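Local coordinates for HEPN domain-containing protein (PDB 1WOL), which is of unknown function but belongs to the HEPN family as an archaeal homologue, folded as a compact all-helical domain, at residues A[38-43]-A[55-61]. Numbering follows the deposited sequence.
Sequences AEKAVK and GHSISHL
A short helix can be fixed to a longer one by two residues a single turn apart, and residues 55-61 against the helical segment 38-43 illustrate the principle. Gly-55, with phi/psi of 123/178, adopts a conformation in which a CB would collide with the preceding carbonyl; its O receives a weak hydrogen bond, 3.4 Å long, from Lys-43 NZ. That ammonium also forms a salt bridge with Glu-39, one turn earlier on its own helix, the carboxylate position being less certain. His-56 comes next, its side chain exposed beside this charged pair. Ser-57 turns away and serves as N-cap, its OG accepting from His-60 N at 3.1 Å. Ile-58 begins the helix and sets the register, its CA 5.6 Å from that of Glu-39. With chi1 m it packs on Ala-38 (CB to Ile-58 CD1, 3.9 Å), Glu-39 (CA to Ile-58 CG1, 3.9 Å) and Val-42 (CG2 to Ile-58 CG2, 4.1 Å). Leu-61, in the mt rotamer, sets its CB 3.8 Å from Val-42 CG1 and its CD1 4.0 Å from Lys-43 CG. Asp-77 accepts from Ser-57 OG and the amides of Ile-58 and Ser-59, and Ile-58 touches Ala-73 and Leu-76, so the short helix bridges helices 27-48 and 67-77 of the HEPN bundle; Ala-38 and Val-42 also meet Ile-113 of helix 100-120.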
loop_
_atom_site.group_PDB
_atom_site.type_symbol
_atom_site.label_atom_id
_atom_site.label_comp_id
_atom_site.label_asym_id
_atom_site.label_seq_id
_atom_site.Cartn_x
_atom_site.Cartn_y
_atom_site.Cartn_z
ATOM N N ALA A 38 -1.667 -0.283 2.183
ATOM C CA ALA A 38 -0.698 0.545 2.944
ATOM C C ALA A 38 -1.198 1.963 3.082
ATOM O O ALA A 38 -1.104 2.543 4.187
ATOM C CB ALA A 38 0.672 0.451 2.228
ATOM N N GLU A 39 -1.699 2.499 1.936
ATOM C CA GLU A 39 -2.203 3.910 1.976
ATOM C C GLU A 39 -3.353 4.036 3.003
ATOM O O GLU A 39 -3.358 4.985 3.809
ATOM C CB GLU A 39 -2.688 4.336 0.545
ATOM C CG GLU A 39 -3.084 5.890 0.619
ATOM C CD GLU A 39 -3.870 6.376 -0.568
ATOM O OE1 GLU A 39 -3.854 5.743 -1.665
ATOM O OE2 GLU A 39 -4.508 7.458 -0.374
ATOM N N LYS A 40 -4.337 3.161 3.051
ATOM C CA LYS A 40 -5.413 3.244 4.000
ATOM C C LYS A 40 -4.919 3.106 5.434
ATOM O O LYS A 40 -5.377 3.820 6.342
ATOM C CB LYS A 40 -6.512 2.257 3.658
ATOM C CG LYS A 40 -7.487 2.612 2.422
ATOM C CD LYS A 40 -7.132 3.572 1.319
ATOM C CE LYS A 40 -8.302 3.771 0.398
ATOM N NZ LYS A 40 -7.841 4.789 -0.499
ATOM N N ALA A 41 -4.024 2.169 5.684
ATOM C CA ALA A 41 -3.452 2.020 7.045
ATOM C C ALA A 41 -2.738 3.278 7.504
ATOM O O ALA A 41 -3.006 3.632 8.632
ATOM C CB ALA A 41 -2.437 0.858 6.966
ATOM N N VAL A 42 -1.934 3.880 6.653
ATOM C CA VAL A 42 -1.171 5.103 7.049
ATOM C C VAL A 42 -2.175 6.214 7.209
ATOM O O VAL A 42 -2.045 6.945 8.197
ATOM C CB VAL A 42 -0.100 5.366 6.069
ATOM C CG1 VAL A 42 0.544 6.719 6.350
ATOM C CG2 VAL A 42 0.969 4.256 6.261
ATOM N N LYS A 43 -3.252 6.252 6.406
ATOM C CA LYS A 43 -4.208 7.378 6.728
ATOM C C LYS A 43 -4.957 7.147 8.046
ATOM O O LYS A 43 -5.366 8.177 8.779
ATOM C CB LYS A 43 -5.221 7.502 5.513
ATOM C CG LYS A 43 -4.588 8.348 4.466
ATOM C CD LYS A 43 -5.279 8.471 3.161
ATOM C CE LYS A 43 -4.673 9.588 2.304
ATOM N NZ LYS A 43 -5.111 9.337 0.838
ATOM N N GLY A 55 -2.359 13.709 -0.035
ATOM C CA GLY A 55 -1.667 13.235 -1.219
ATOM C C GLY A 55 -1.874 11.722 -1.175
ATOM O O GLY A 55 -2.530 11.194 -0.259
ATOM N N HIS A 56 -1.382 11.010 -2.171
ATOM C CA HIS A 56 -1.541 9.551 -2.143
ATOM C C HIS A 56 -0.182 8.883 -2.088
ATOM O O HIS A 56 -0.050 7.669 -2.262
ATOM C CB HIS A 56 -2.292 9.069 -3.376
ATOM C CG HIS A 56 -3.753 9.405 -3.350
ATOM N ND1 HIS A 56 -4.328 10.328 -4.208
ATOM C CD2 HIS A 56 -4.737 8.987 -2.527
ATOM C CE1 HIS A 56 -5.608 10.460 -3.904
ATOM N NE2 HIS A 56 -5.881 9.661 -2.887
ATOM N N SER A 57 0.847 9.667 -1.875
ATOM C CA SER A 57 2.179 9.072 -1.768
ATOM C C SER A 57 2.269 8.551 -0.338
ATOM O O SER A 57 2.106 9.326 0.608
ATOM C CB SER A 57 3.227 10.128 -1.944
ATOM O OG SER A 57 4.437 9.591 -1.436
ATOM N N ILE A 58 2.510 7.234 -0.128
ATOM C CA ILE A 58 2.561 6.759 1.213
ATOM C C ILE A 58 3.800 7.326 1.927
ATOM O O ILE A 58 3.777 7.638 3.092
ATOM C CB ILE A 58 2.624 5.241 1.199
ATOM C CG1 ILE A 58 1.374 4.707 0.589
ATOM C CG2 ILE A 58 2.772 4.720 2.643
ATOM C CD1 ILE A 58 1.621 3.331 -0.160
ATOM N N SER A 59 4.871 7.452 1.177
ATOM C CA SER A 59 6.081 7.992 1.703
ATOM C C SER A 59 5.969 9.458 2.184
ATOM O O SER A 59 6.588 9.855 3.132
ATOM C CB SER A 59 7.165 7.925 0.644
ATOM O OG SER A 59 8.382 8.322 1.233
ATOM N N HIS A 60 5.163 10.257 1.502
ATOM C CA HIS A 60 5.078 11.655 1.909
ATOM C C HIS A 60 4.192 11.746 3.078
ATOM O O HIS A 60 4.330 12.677 3.813
ATOM C CB HIS A 60 4.530 12.554 0.770
ATOM C CG HIS A 60 5.456 12.682 -0.414
ATOM N ND1 HIS A 60 6.832 12.804 -0.285
ATOM C CD2 HIS A 60 5.183 12.888 -1.730
ATOM C CE1 HIS A 60 7.363 13.091 -1.465
ATOM N NE2 HIS A 60 6.384 13.146 -2.362
ATOM N N LEU A 61 3.318 10.752 3.303
ATOM C CA LEU A 61 2.426 10.761 4.437
ATOM C C LEU A 61 3.132 10.432 5.758
ATOM O O LEU A 61 2.699 10.799 6.820
ATOM C CB LEU A 61 1.269 9.758 4.246
ATOM C CG LEU A 61 0.133 9.957 3.230
ATOM C CD1 LEU A 61 -0.783 8.712 3.219
ATOM C CD2 LEU A 61 -0.663 11.187 3.671
#